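Local coordinates for protein endoglucanase (Clostridium thermocellum, PDB 2E4T) that probably hydrolyses internal beta-1,4 linkages of cellulose and xyloglucan, through the TIM-like barrel catalytic module (glycoside hydrolase family 44) of a larger multidomain enzyme, at residues A188-T193 / A204-E209; L109-Y114 / V212-A217; F228-Y233 / R255-Y260; N341-I346 / T353-T358. One frame throughout, in Å; residues are numbered along the deposited sequence. Where two conformers were deposited one is given.

Contact 1 of 4, residues A188-T193 / A204-E209; sequences ALWSHT and AKELIE
Trp190 reaches from residues 188-193 to Glu206 and Leu207 on the first turn of helix 204-221. Just before it, Leu189 O accepts both His192 N and Thr193 N, the bonds that start the short helix 190-193. Trp190 follows at the start of that helix. Its CG lies beside the backbone N and anti to the carbonyl carbon (chi1 -75°), and the six-membered end of the indole is what arrives at the partner. CH2 meets the methyl Leu207 CD1 obliquely at 4.4 Å, a loose apolar touch. CZ3 comes within 3.7 Å of Glu206 OE2, which sits at the ring edge near its plane, the carboxylate being turned 32° from the indole. That second touch belongs to one of two conformers of Glu206 and is less certain. In this conformer OE2 is hydrogen-bonded to His198, its strongest partner, and makes a salt bridge with Lys210, while Trp190 NE1 donates to Asp184. Further on, Ser191 OG bonds to Asn201 in the intervening loop. The indole thus ties the loop that follows strand 180-183 to the N-terminal end of helix 204-221, within one beta-alpha unit of a TIM-like barrel.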
loop_
_atom_site.group_PDB
_atom_site.type_symbol
_atom_site.label_atom_id
_atom_site.label_comp_id
_atom_site.label_asym_id
_atom_site.label_seq_id
_atom_site.Cartn_x
_atom_site.Cartn_y
_atom_site.Cartn_z
ATOM N N ALA A 188 -0.736 -12.287 -12.137
ATOM C CA ALA A 188 -1.684 -12.482 -13.203
ATOM C C ALA A 188 -1.395 -11.612 -14.417
ATOM O O ALA A 188 -1.986 -11.853 -15.485
ATOM C CB ALA A 188 -3.124 -12.320 -12.730
ATOM N N LEU A 189 -0.513 -10.626 -14.260
ATOM C CA LEU A 189 -0.042 -9.814 -15.410
ATOM C C LEU A 189 1.362 -10.252 -15.862
ATOM O O LEU A 189 1.865 -9.657 -16.823
ATOM C CB LEU A 189 -0.092 -8.331 -15.123
ATOM C CG LEU A 189 -1.513 -7.786 -14.893
ATOM C CD1 LEU A 189 -1.462 -6.270 -14.760
ATOM C CD2 LEU A 189 -2.499 -8.199 -15.981
ATOM N N TRP A 190 1.974 -11.288 -15.289
ATOM C CA TRP A 190 3.300 -11.689 -15.762
ATOM C C TRP A 190 3.297 -11.897 -17.278
ATOM O O TRP A 190 4.249 -11.487 -17.977
ATOM C CB TRP A 190 3.773 -12.963 -15.069
ATOM C CG TRP A 190 4.236 -12.814 -13.676
ATOM C CD1 TRP A 190 4.691 -11.684 -13.047
ATOM C CD2 TRP A 190 4.388 -13.886 -12.730
ATOM N NE1 TRP A 190 5.093 -11.972 -11.751
ATOM C CE2 TRP A 190 4.934 -13.329 -11.535
ATOM C CE3 TRP A 190 4.105 -15.253 -12.775
ATOM C CZ2 TRP A 190 5.200 -14.124 -10.405
ATOM C CZ3 TRP A 190 4.371 -16.045 -11.655
ATOM C CH2 TRP A 190 4.922 -15.482 -10.494
ATOM N N SER A 191 2.280 -12.604 -17.796
ATOM C CA SER A 191 2.306 -12.930 -19.219
ATOM C C SER A 191 2.042 -11.707 -20.132
ATOM O O SER A 191 2.278 -11.816 -21.346
ATOM C CB SER A 191 1.265 -14.002 -19.502
ATOM O OG SER A 191 -0.028 -13.515 -19.106
ATOM N N HIS A 192 1.567 -10.597 -19.551
ATOM C CA HIS A 192 1.342 -9.362 -20.276
ATOM C C HIS A 192 2.526 -8.386 -20.112
ATOM O O HIS A 192 3.016 -7.808 -21.111
ATOM C CB HIS A 192 0.040 -8.714 -19.753
ATOM C CG HIS A 192 -0.256 -7.476 -20.452
ATOM N ND1 HIS A 192 -0.101 -6.186 -19.966
ATOM C CD2 HIS A 192 -0.758 -7.350 -21.689
ATOM C CE1 HIS A 192 -0.512 -5.317 -20.894
ATOM N NE2 HIS A 192 -0.908 -6.010 -21.951
ATOM N N THR A 193 2.959 -8.171 -18.873
ATOM C CA THR A 193 4.037 -7.226 -18.585
ATOM C C THR A 193 5.406 -7.815 -18.901
ATOM O O THR A 193 6.300 -7.110 -19.367
ATOM C CB THR A 193 3.951 -6.822 -17.106
ATOM O OG1 THR A 193 2.631 -6.272 -16.913
ATOM C CG2 THR A 193 5.027 -5.844 -16.723
ATOM N N ALA A 204 -3.233 -20.927 -11.115
ATOM C CA ALA A 204 -3.390 -20.896 -9.669
ATOM C C ALA A 204 -2.422 -21.893 -8.984
ATOM O O ALA A 204 -1.815 -21.569 -7.952
ATOM C CB ALA A 204 -4.842 -21.200 -9.311
ATOM N N LYS A 205 -2.285 -23.085 -9.561
ATOM C CA LYS A 205 -1.387 -24.080 -8.960
ATOM C C LYS A 205 0.067 -23.582 -8.960
ATOM O O LYS A 205 0.769 -23.758 -7.944
ATOM C CB LYS A 205 -1.474 -25.414 -9.694
ATOM C CG LYS A 205 -2.759 -26.170 -9.387
ATOM C CD LYS A 205 -2.783 -27.552 -10.055
ATOM C CE LYS A 205 -2.610 -27.579 -11.568
ATOM N NZ LYS A 205 -3.673 -26.822 -12.289
ATOM N N GLU A 206 0.546 -22.993 -10.053
ATOM C CA GLU A 206 1.923 -22.524 -10.069
ATOM C C GLU A 206 2.097 -21.419 -9.017
ATOM O O GLU A 206 3.120 -21.369 -8.323
ATOM C CB GLU A 206 2.298 -21.984 -11.469
ATOM C CG GLU A 206 3.690 -21.360 -11.508
ATOM C CD GLU A 206 4.185 -20.776 -12.812
ATOM O OE1 GLU A 206 4.124 -21.444 -13.859
ATOM O OE2 GLU A 206 4.551 -19.589 -12.775
ATOM N N LEU A 207 1.129 -20.484 -8.956
ATOM C CA LEU A 207 1.312 -19.372 -8.018
ATOM C C LEU A 207 1.405 -19.887 -6.581
ATOM O O LEU A 207 2.263 -19.411 -5.805
ATOM C CB LEU A 207 0.186 -18.340 -8.200
ATOM C CG LEU A 207 0.360 -17.095 -7.357
ATOM C CD1 LEU A 207 1.704 -16.410 -7.572
ATOM C CD2 LEU A 207 -0.775 -16.130 -7.694
ATOM N N ILE A 208 0.536 -20.837 -6.200
ATOM C CA ILE A 208 0.665 -21.377 -4.821
ATOM C C ILE A 208 1.977 -22.079 -4.623
ATOM O O ILE A 208 2.646 -21.885 -3.589
ATOM C CB ILE A 208 -0.532 -22.334 -4.490
ATOM C CG1 ILE A 208 -1.850 -21.617 -4.501
ATOM C CG2 ILE A 208 -0.290 -23.056 -3.192
ATOM C CD1 ILE A 208 -1.965 -20.481 -3.653
ATOM N N GLU A 209 2.364 -22.937 -5.585
ATOM C CA GLU A 209 3.623 -23.685 -5.411
ATOM C C GLU A 209 4.777 -22.738 -5.180
ATOM O O GLU A 209 5.618 -22.958 -4.273
ATOM C CB GLU A 209 3.851 -24.582 -6.653
ATOM C CG GLU A 209 2.960 -25.769 -6.685
ATOM C CD GLU A 209 3.361 -26.795 -7.729
ATOM O OE1 GLU A 209 4.453 -26.686 -8.340
ATOM O OE2 GLU A 209 2.569 -27.730 -7.954
#

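Contact 2 of 4, residues L109-Y114 / V212-A217; sequences LQAAGY and VALSKA
Leu214 carries CG opposite its backbone N (chi1 176°) and Leu109 carries CG beside its own (chi1 -59°), and with these settings the two leucines come together at an oblique angle. Both branches of Leu214 are used. CD2 approaches Leu109 CB at 4.1 Å, and CD1 lies 4.2 Å from Leu109 CD1. The same CD2 also meets Ala111 CB at 4.3 Å, so this methyl touches two residues that alternate along the chain, while Gln110 between them points the other way and bonds through NE2 to the carbonyls of Thr48 and Thr108. Nothing polar crosses between the segments; the contact is three aliphatic side chains at van der Waals distance. Ile183 of strand 180-183 touches both Ala111 and Leu214, and Met158 of helix 158-169 adds to the packing on Leu214. The backbone after the strand is held by polar bonds as well: Asp184 OD2 accepts Ala111 N and Ala112 N, and Lys210 NZ, one helical turn before Leu214, donates to Ala111 O. Helix 204-221 here packs on the end of strand 104-109 and the loop beyond it, the apolar layer between inner sheet and outer helices of a TIM-like barrel.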
loop_
_atom_site.group_PDB
_atom_site.type_symbol
_atom_site.label_atom_id
_atom_site.label_comp_id
_atom_site.label_asym_id
_atom_site.label_seq_id
_atom_site.Cartn_x
_atom_site.Cartn_y
_atom_site.Cartn_z
ATOM N N LEU A 109 10.886 -9.812 -3.877
ATOM C CA LEU A 109 11.700 -10.924 -4.351
ATOM C C LEU A 109 11.081 -11.461 -5.658
ATOM O O LEU A 109 9.929 -11.216 -5.991
ATOM C CB LEU A 109 11.782 -12.032 -3.290
ATOM C CG LEU A 109 12.373 -11.564 -1.949
ATOM C CD1 LEU A 109 12.323 -12.744 -0.961
ATOM C CD2 LEU A 109 13.794 -11.041 -2.119
ATOM N N GLN A 110 11.923 -12.231 -6.389
ATOM C CA GLN A 110 11.636 -12.567 -7.772
ATOM C C GLN A 110 11.116 -14.012 -7.879
ATOM O O GLN A 110 11.802 -14.967 -7.496
ATOM C CB GLN A 110 12.946 -12.407 -8.572
ATOM C CG GLN A 110 13.373 -10.945 -8.691
ATOM C CD GLN A 110 13.736 -10.267 -7.376
ATOM O OE1 GLN A 110 14.554 -10.793 -6.590
ATOM N NE2 GLN A 110 13.140 -9.089 -7.131
ATOM N N ALA A 111 9.892 -14.141 -8.412
ATOM C CA ALA A 111 9.231 -15.414 -8.489
ATOM C C ALA A 111 8.753 -15.797 -9.888
ATOM O O ALA A 111 8.373 -16.944 -10.115
ATOM C CB ALA A 111 8.061 -15.538 -7.498
ATOM N N ALA A 112 8.726 -14.861 -10.840
ATOM C CA ALA A 112 8.202 -15.161 -12.172
ATOM C C ALA A 112 9.060 -16.242 -12.866
ATOM O O ALA A 112 8.534 -16.958 -13.724
ATOM C CB ALA A 112 8.118 -13.914 -13.023
ATOM N N GLY A 113 10.323 -16.333 -12.523
ATOM C CA GLY A 113 11.132 -17.504 -12.835
ATOM C C GLY A 113 12.544 -17.213 -13.281
ATOM O O GLY A 113 13.410 -18.092 -13.169
ATOM N N TYR A 114 12.779 -15.999 -13.791
ATOM C CA TYR A 114 14.080 -15.621 -14.352
ATOM C C TYR A 114 14.318 -14.133 -14.056
ATOM O O TYR A 114 13.344 -13.357 -13.877
ATOM C CB TYR A 114 14.089 -15.814 -15.879
ATOM C CG TYR A 114 13.948 -17.263 -16.278
ATOM C CD1 TYR A 114 15.084 -18.055 -16.502
ATOM C CD2 TYR A 114 12.701 -17.870 -16.417
ATOM C CE1 TYR A 114 14.960 -19.399 -16.828
ATOM C CE2 TYR A 114 12.560 -19.223 -16.716
ATOM C CZ TYR A 114 13.723 -19.969 -16.923
ATOM O OH TYR A 114 13.580 -21.315 -17.238
ATOM N N VAL A 212 4.552 -20.789 -1.670
ATOM C CA VAL A 212 4.919 -21.646 -0.573
ATOM C C VAL A 212 6.425 -21.864 -0.539
ATOM O O VAL A 212 7.077 -21.795 0.515
ATOM C CB VAL A 212 4.147 -22.975 -0.636
ATOM C CG1 VAL A 212 4.646 -23.996 0.343
ATOM C CG2 VAL A 212 2.650 -22.720 -0.409
ATOM N N ALA A 213 6.995 -22.225 -1.712
ATOM C CA ALA A 213 8.415 -22.525 -1.767
ATOM C C ALA A 213 9.270 -21.289 -1.431
ATOM O O ALA A 213 10.282 -21.396 -0.700
ATOM C CB ALA A 213 8.785 -23.104 -3.111
ATOM N N LEU A 214 8.911 -20.126 -1.966
ATOM C CA LEU A 214 9.696 -18.928 -1.683
ATOM C C LEU A 214 9.566 -18.552 -0.210
ATOM O O LEU A 214 10.566 -18.196 0.446
ATOM C CB LEU A 214 9.289 -17.799 -2.634
ATOM C CG LEU A 214 9.970 -16.469 -2.372
ATOM C CD1 LEU A 214 11.505 -16.597 -2.388
ATOM C CD2 LEU A 214 9.563 -15.457 -3.455
ATOM N N SER A 215 8.356 -18.602 0.332
ATOM C CA SER A 215 8.177 -18.265 1.732
ATOM C C SER A 215 9.033 -19.158 2.637
ATOM O O SER A 215 9.729 -18.698 3.556
ATOM C CB SER A 215 6.710 -18.381 2.119
ATOM O OG SER A 215 6.595 -18.051 3.486
ATOM N N LYS A 216 8.997 -20.491 2.392
ATOM C CA LYS A 216 9.838 -21.407 3.170
ATOM C C LYS A 216 11.295 -21.015 3.086
ATOM O O LYS A 216 12.021 -21.025 4.097
ATOM C CB LYS A 216 9.660 -22.849 2.704
ATOM C CG LYS A 216 8.351 -23.465 3.080
ATOM C CD LYS A 216 8.118 -24.788 2.333
ATOM C CE LYS A 216 6.861 -25.501 2.717
ATOM N NZ LYS A 216 6.609 -26.703 1.871
ATOM N N ALA A 217 11.770 -20.709 1.877
ATOM C CA ALA A 217 13.166 -20.400 1.690
ATOM C C ALA A 217 13.578 -19.147 2.477
ATOM O O ALA A 217 14.655 -19.094 3.092
ATOM C CB ALA A 217 13.436 -20.185 0.182
#

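Contact 3 of 4, residues F228-Y233 / R255-Y260; sequences FGPALY and RWFIDY
Leu232 and Phe257 bury the most surface in this contact, and Ile258 joins them. Leu232 ends strand 226-232 and pushes one methyl, CD1, between the two helix residues: it lies 3.9 Å from Ile258 CD1 and 4.1 Å from Phe257 CD2. The phenyl receives it at the edge, near the ring plane, rather than on a face. A neighbouring stretch of the same edge meets Pro230, with CG 4.3 Å from Phe257 CE2; the cis peptide before this proline belongs to the irregular end of the strand. From a CB directed at the strand, chi1 177° sets Phe257 CG anti to the backbone N and carries the ring on to Leu232 and Pro230, whereas Ile258 starts off to one side and gets there with its CD1. On the helix flanks, Phe257 also touches Ala204 and Leu207 of helix 204-221, and Ile258 packs on Leu342 of helix 338-349, which places the contact in the seam between sheet and surrounding helices. Trp256, at the N-cap position, has Ile258 CB over one face of its indole. In this beta-alpha unit of a TIM-like barrel, the C-terminal end of the strand packs against the start of helix 257-272, reached after the short helices 235-240 and 247-250.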
loop_
_atom_site.group_PDB
_atom_site.type_symbol
_atom_site.label_atom_id
_atom_site.label_comp_id
_atom_site.label_asym_id
_atom_site.label_seq_id
_atom_site.Cartn_x
_atom_site.Cartn_y
_atom_site.Cartn_z
ATOM N N PHE A 228 4.544 -11.208 2.057
ATOM C CA PHE A 228 3.408 -10.533 1.450
ATOM C C PHE A 228 3.098 -11.184 0.096
ATOM O O PHE A 228 4.020 -11.407 -0.713
ATOM C CB PHE A 228 3.782 -9.053 1.133
ATOM C CG PHE A 228 3.904 -8.131 2.316
ATOM C CD1 PHE A 228 4.826 -8.360 3.331
ATOM C CD2 PHE A 228 3.104 -6.991 2.385
ATOM C CE1 PHE A 228 4.956 -7.474 4.392
ATOM C CE2 PHE A 228 3.251 -6.091 3.440
ATOM C CZ PHE A 228 4.180 -6.348 4.462
ATOM N N GLY A 229 1.813 -11.422 -0.170
ATOM C CA GLY A 229 1.419 -11.849 -1.491
ATOM C C GLY A 229 -0.092 -11.822 -1.581
ATOM O O GLY A 229 -0.777 -11.723 -0.553
ATOM N N PRO A 230 -0.634 -11.884 -2.811
ATOM C CA PRO A 230 0.081 -12.102 -4.066
ATOM C C PRO A 230 0.432 -10.850 -4.868
ATOM O O PRO A 230 0.895 -10.975 -6.000
ATOM C CB PRO A 230 -0.859 -13.065 -4.882
ATOM C CG PRO A 230 -2.163 -13.135 -4.093
ATOM C CD PRO A 230 -2.086 -12.025 -3.013
ATOM N N ALA A 231 0.181 -9.648 -4.293
ATOM C CA ALA A 231 0.463 -8.384 -5.016
ATOM C C ALA A 231 -0.384 -8.320 -6.296
ATOM O O ALA A 231 0.085 -7.945 -7.380
ATOM C CB ALA A 231 1.942 -8.175 -5.285
ATOM N N LEU A 232 -1.669 -8.678 -6.151
ATOM C CA LEU A 232 -2.581 -8.742 -7.301
ATOM C C LEU A 232 -2.878 -7.367 -7.865
ATOM O O LEU A 232 -3.080 -6.378 -7.101
ATOM C CB LEU A 232 -3.886 -9.438 -6.887
ATOM C CG LEU A 232 -3.743 -10.862 -6.399
ATOM C CD1 LEU A 232 -5.109 -11.381 -5.965
ATOM C CD2 LEU A 232 -3.141 -11.783 -7.470
ATOM N N TYR A 233 -3.000 -7.273 -9.193
ATOM C CA TYR A 233 -3.033 -5.965 -9.805
ATOM C C TYR A 233 -4.368 -5.219 -9.590
ATOM O O TYR A 233 -4.412 -3.970 -9.648
ATOM C CB TYR A 233 -2.748 -6.031 -11.327
ATOM C CG TYR A 233 -3.940 -6.367 -12.189
ATOM C CD1 TYR A 233 -4.733 -5.352 -12.709
ATOM C CD2 TYR A 233 -4.249 -7.672 -12.490
ATOM C CE1 TYR A 233 -5.848 -5.626 -13.522
ATOM C CE2 TYR A 233 -5.357 -7.967 -13.287
ATOM C CZ TYR A 233 -6.129 -6.944 -13.798
ATOM O OH TYR A 233 -7.234 -7.164 -14.607
ATOM N N ARG A 255 -15.517 -18.753 -3.684
ATOM C CA ARG A 255 -16.245 -17.608 -4.148
ATOM C C ARG A 255 -15.371 -16.720 -5.072
ATOM O O ARG A 255 -15.902 -16.022 -5.961
ATOM C CB ARG A 255 -16.769 -16.791 -2.927
ATOM C CG ARG A 255 -17.877 -15.802 -3.242
ATOM C CD ARG A 255 -18.457 -15.244 -1.977
ATOM N NE ARG A 255 -17.595 -14.242 -1.302
ATOM C CZ ARG A 255 -17.750 -12.928 -1.296
ATOM N NH1 ARG A 255 -18.702 -12.333 -2.021
ATOM N NH2 ARG A 255 -16.958 -12.196 -0.520
ATOM N N TRP A 256 -14.079 -16.659 -4.770
ATOM C CA TRP A 256 -13.111 -15.880 -5.548
ATOM C C TRP A 256 -11.723 -16.410 -5.254
ATOM O O TRP A 256 -11.500 -17.150 -4.246
ATOM C CB TRP A 256 -13.202 -14.372 -5.345
ATOM C CG TRP A 256 -13.070 -13.799 -3.973
ATOM C CD1 TRP A 256 -13.181 -14.428 -2.735
ATOM C CD2 TRP A 256 -12.902 -12.402 -3.682
ATOM N NE1 TRP A 256 -13.105 -13.491 -1.720
ATOM C CE2 TRP A 256 -12.924 -12.255 -2.273
ATOM C CE3 TRP A 256 -12.751 -11.271 -4.493
ATOM C CZ2 TRP A 256 -12.814 -11.011 -1.668
ATOM C CZ3 TRP A 256 -12.650 -10.044 -3.892
ATOM C CH2 TRP A 256 -12.677 -9.918 -2.487
ATOM N N PHE A 257 -10.770 -16.028 -6.093
ATOM C CA PHE A 257 -9.377 -16.430 -5.955
ATOM C C PHE A 257 -8.804 -16.012 -4.605
ATOM O O PHE A 257 -7.990 -16.779 -4.033
ATOM C CB PHE A 257 -8.522 -15.921 -7.124
ATOM C CG PHE A 257 -7.092 -16.281 -6.946
ATOM C CD1 PHE A 257 -6.631 -17.557 -7.212
ATOM C CD2 PHE A 257 -6.191 -15.322 -6.473
ATOM C CE1 PHE A 257 -5.307 -17.917 -6.949
ATOM C CE2 PHE A 257 -4.866 -15.666 -6.215
ATOM C CZ PHE A 257 -4.415 -16.967 -6.456
ATOM N N ILE A 258 -9.199 -14.862 -4.052
ATOM C CA ILE A 258 -8.701 -14.497 -2.716
ATOM C C ILE A 258 -8.892 -15.623 -1.725
ATOM O O ILE A 258 -7.984 -15.944 -0.930
ATOM C CB ILE A 258 -9.490 -13.248 -2.225
ATOM C CG1 ILE A 258 -9.212 -12.011 -3.109
ATOM C CG2 ILE A 258 -9.217 -12.977 -0.757
ATOM C CD1 ILE A 258 -7.786 -11.504 -3.074
ATOM N N ASP A 259 -10.086 -16.265 -1.727
ATOM C CA ASP A 259 -10.336 -17.353 -0.758
ATOM C C ASP A 259 -9.459 -18.557 -1.016
ATOM O O ASP A 259 -8.978 -19.205 -0.069
ATOM C CB ASP A 259 -11.801 -17.788 -0.851
ATOM C CG ASP A 259 -12.766 -16.739 -0.292
ATOM O OD1 ASP A 259 -12.323 -15.846 0.452
ATOM O OD2 ASP A 259 -13.990 -16.892 -0.585
ATOM N N TYR A 260 -9.289 -18.926 -2.300
ATOM C CA TYR A 260 -8.405 -20.038 -2.666
ATOM C C TYR A 260 -6.977 -19.761 -2.167
ATOM O O TYR A 260 -6.313 -20.634 -1.576
ATOM C CB TYR A 260 -8.429 -20.227 -4.169
ATOM C CG TYR A 260 -7.428 -21.236 -4.700
ATOM C CD1 TYR A 260 -7.803 -22.561 -4.935
ATOM C CD2 TYR A 260 -6.146 -20.848 -5.035
ATOM C CE1 TYR A 260 -6.920 -23.472 -5.487
ATOM C CE2 TYR A 260 -5.238 -21.759 -5.587
ATOM C CZ TYR A 260 -5.643 -23.063 -5.822
ATOM O OH TYR A 260 -4.733 -23.921 -6.426
#

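Contact 4 of 4, residues N341-I346 / T353-T358; sequences NLLDSI and TKLAIT
Leu355 is the bump of this contact, and the hollow it fills lies between Leu342 and Leu343 on the helix. Its methyl CD2 sits 3.9 Å from Leu343 CD2 and 4.1 Å from Leu343 CG, and it also rests 4.2 Å from Leu342 CB. The other methyl, CD1, meets Leu342 CD1 at 4.2 Å, so the fork of Leu355 is gripped from both leucines, each crossing it at about a right angle. The layers belong to a TIM-like barrel: helix 338-349 leads through a short turn into strand 354-360, which runs back along it; the axes of 341-346 and 354-358 are 150° apart in direction and 9.4 Å apart at their closest. One turn along the helix, Ile346 is a bump from the helix side, set against the start of the strand. Its CG2, anti to the backbone N, presses against Thr353, 3.4 Å from the carbonyl O and 3.9 Å from CB. The longer branch of Ile346 places CD1 near the Lys354 carbonyl and 4.3 Å from Leu355 CB, lodging it against the backbone. Thr353 OG1 is engaged by Tyr350 O and Arg275 NH1. On the helix flank, Ile346 also touches Leu262 of helix 257-272.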
loop_
_atom_site.group_PDB
_atom_site.type_symbol
_atom_site.label_atom_id
_atom_site.label_comp_id
_atom_site.label_asym_id
_atom_site.label_seq_id
_atom_site.Cartn_x
_atom_site.Cartn_y
_atom_site.Cartn_z
ATOM N N ASN A 341 -14.925 -7.156 2.600
ATOM C CA ASN A 341 -14.918 -8.442 1.887
ATOM C C ASN A 341 -13.554 -9.145 2.010
ATOM O O ASN A 341 -13.498 -10.366 2.235
ATOM C CB ASN A 341 -15.386 -8.297 0.444
ATOM C CG ASN A 341 -16.888 -8.369 0.369
ATOM O OD1 ASN A 341 -17.439 -9.460 0.173
ATOM N ND2 ASN A 341 -17.588 -7.272 0.565
ATOM N N LEU A 342 -12.458 -8.387 1.831
ATOM C CA LEU A 342 -11.129 -8.993 1.976
ATOM C C LEU A 342 -10.933 -9.488 3.419
ATOM O O LEU A 342 -10.396 -10.583 3.656
ATOM C CB LEU A 342 -10.046 -7.989 1.581
ATOM C CG LEU A 342 -10.025 -7.642 0.093
ATOM C CD1 LEU A 342 -9.151 -6.402 -0.160
ATOM C CD2 LEU A 342 -9.511 -8.843 -0.751
ATOM N N LEU A 343 -11.311 -8.642 4.395
ATOM C CA LEU A 343 -11.109 -9.003 5.800
ATOM C C LEU A 343 -11.990 -10.223 6.202
ATOM O O LEU A 343 -11.546 -11.063 6.995
ATOM C CB LEU A 343 -11.382 -7.815 6.703
ATOM C CG LEU A 343 -10.351 -6.689 6.550
ATOM C CD1 LEU A 343 -10.894 -5.410 7.169
ATOM C CD2 LEU A 343 -9.004 -7.058 7.161
ATOM N N ASP A 344 -13.200 -10.286 5.656
ATOM C CA ASP A 344 -14.091 -11.439 5.913
ATOM C C ASP A 344 -13.492 -12.706 5.340
ATOM O O ASP A 344 -13.553 -13.787 5.940
ATOM C CB ASP A 344 -15.462 -11.163 5.318
ATOM C CG ASP A 344 -16.429 -12.352 5.324
ATOM O OD1 ASP A 344 -16.949 -12.572 6.391
ATOM O OD2 ASP A 344 -16.684 -13.035 4.297
ATOM N N SER A 345 -12.872 -12.615 4.151
ATOM C CA SER A 345 -12.177 -13.760 3.599
ATOM C C SER A 345 -11.026 -14.214 4.462
ATOM O O SER A 345 -10.837 -15.427 4.668
ATOM C CB SER A 345 -11.719 -13.435 2.162
ATOM O OG SER A 345 -12.813 -13.434 1.286
ATOM N N ILE A 346 -10.241 -13.260 4.983
ATOM C CA ILE A 346 -9.192 -13.604 5.920
ATOM C C ILE A 346 -9.762 -14.354 7.139
ATOM O O ILE A 346 -9.237 -15.402 7.554
ATOM C CB ILE A 346 -8.404 -12.366 6.339
ATOM C CG1 ILE A 346 -7.492 -11.912 5.167
ATOM C CG2 ILE A 346 -7.599 -12.639 7.602
ATOM C CD1 ILE A 346 -6.934 -10.514 5.340
ATOM N N THR A 353 -4.085 -13.383 9.326
ATOM C CA THR A 353 -3.376 -12.781 8.202
ATOM C C THR A 353 -3.680 -11.278 8.171
ATOM O O THR A 353 -4.822 -10.869 8.406
ATOM C CB THR A 353 -3.807 -13.477 6.902
ATOM O OG1 THR A 353 -3.585 -14.888 7.047
ATOM C CG2 THR A 353 -3.048 -12.983 5.689
ATOM N N LYS A 354 -2.642 -10.486 7.893
ATOM C CA LYS A 354 -2.792 -9.054 7.816
ATOM C C LYS A 354 -3.190 -8.647 6.370
ATOM O O LYS A 354 -3.183 -9.506 5.465
ATOM C CB LYS A 354 -1.454 -8.376 8.211
ATOM C CG LYS A 354 -1.036 -8.692 9.632
ATOM C CD LYS A 354 0.427 -8.380 9.955
ATOM C CE LYS A 354 0.825 -8.708 11.348
ATOM N NZ LYS A 354 2.052 -8.101 11.816
ATOM N N LEU A 355 -3.539 -7.378 6.178
ATOM C CA LEU A 355 -3.975 -6.889 4.865
ATOM C C LEU A 355 -3.141 -5.661 4.481
ATOM O O LEU A 355 -3.007 -4.728 5.300
ATOM C CB LEU A 355 -5.471 -6.536 4.913
ATOM C CG LEU A 355 -6.055 -5.960 3.625
ATOM C CD1 LEU A 355 -5.967 -6.952 2.469
ATOM C CD2 LEU A 355 -7.516 -5.588 3.835
ATOM N N ALA A 356 -2.612 -5.653 3.249
ATOM C CA ALA A 356 -1.865 -4.493 2.778
ATOM C C ALA A 356 -2.360 -4.098 1.390
ATOM O O ALA A 356 -2.672 -4.950 0.553
ATOM C CB ALA A 356 -0.362 -4.788 2.720
ATOM N N ILE A 357 -2.367 -2.776 1.160
ATOM C CA ILE A 357 -2.710 -2.185 -0.144
ATOM C C ILE A 357 -1.409 -1.566 -0.648
ATOM O O ILE A 357 -1.052 -0.448 -0.283
ATOM C CB ILE A 357 -3.845 -1.152 -0.050
ATOM C CG1 ILE A 357 -5.022 -1.665 0.803
ATOM C CG2 ILE A 357 -4.233 -0.748 -1.443
ATOM C CD1 ILE A 357 -5.707 -2.922 0.315
ATOM N N THR A 358 -0.654 -2.354 -1.457
ATOM C CA THR A 358 0.723 -1.986 -1.750
ATOM C C THR A 358 0.889 -1.095 -3.005
ATOM O O THR A 358 2.000 -0.590 -3.236
ATOM C CB THR A 358 1.622 -3.219 -1.839
ATOM O OG1 THR A 358 1.160 -4.056 -2.882
ATOM C CG2 THR A 358 1.765 -3.885 -0.483
#

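From the N terminus, contact 2 opens first, at residues 109-114, and closes only at 212-217. Contact 1 (188-193 with 204-209) lies wholly within that long loop, and the two share helix 204-221; Trp190 also touches Ala112. The chain then enters strand 226-232, where contact 3 opens, to close at 255-260. Contact 4 comes last and spans the short turn from helix 338-349 to strand 354-360. None of the four cross. Contacts 1 and 3 meet where Ile208 packs on Tyr260, and contacts 3 and 4 through a hydrogen bond between Asp259 and Ser345. Contacts 2, 3 and 4 join strands 104-109, 226-232 and 354-360 to surrounding helices, while contact 1 joins the loop after strand 180-183 to helix 204-221.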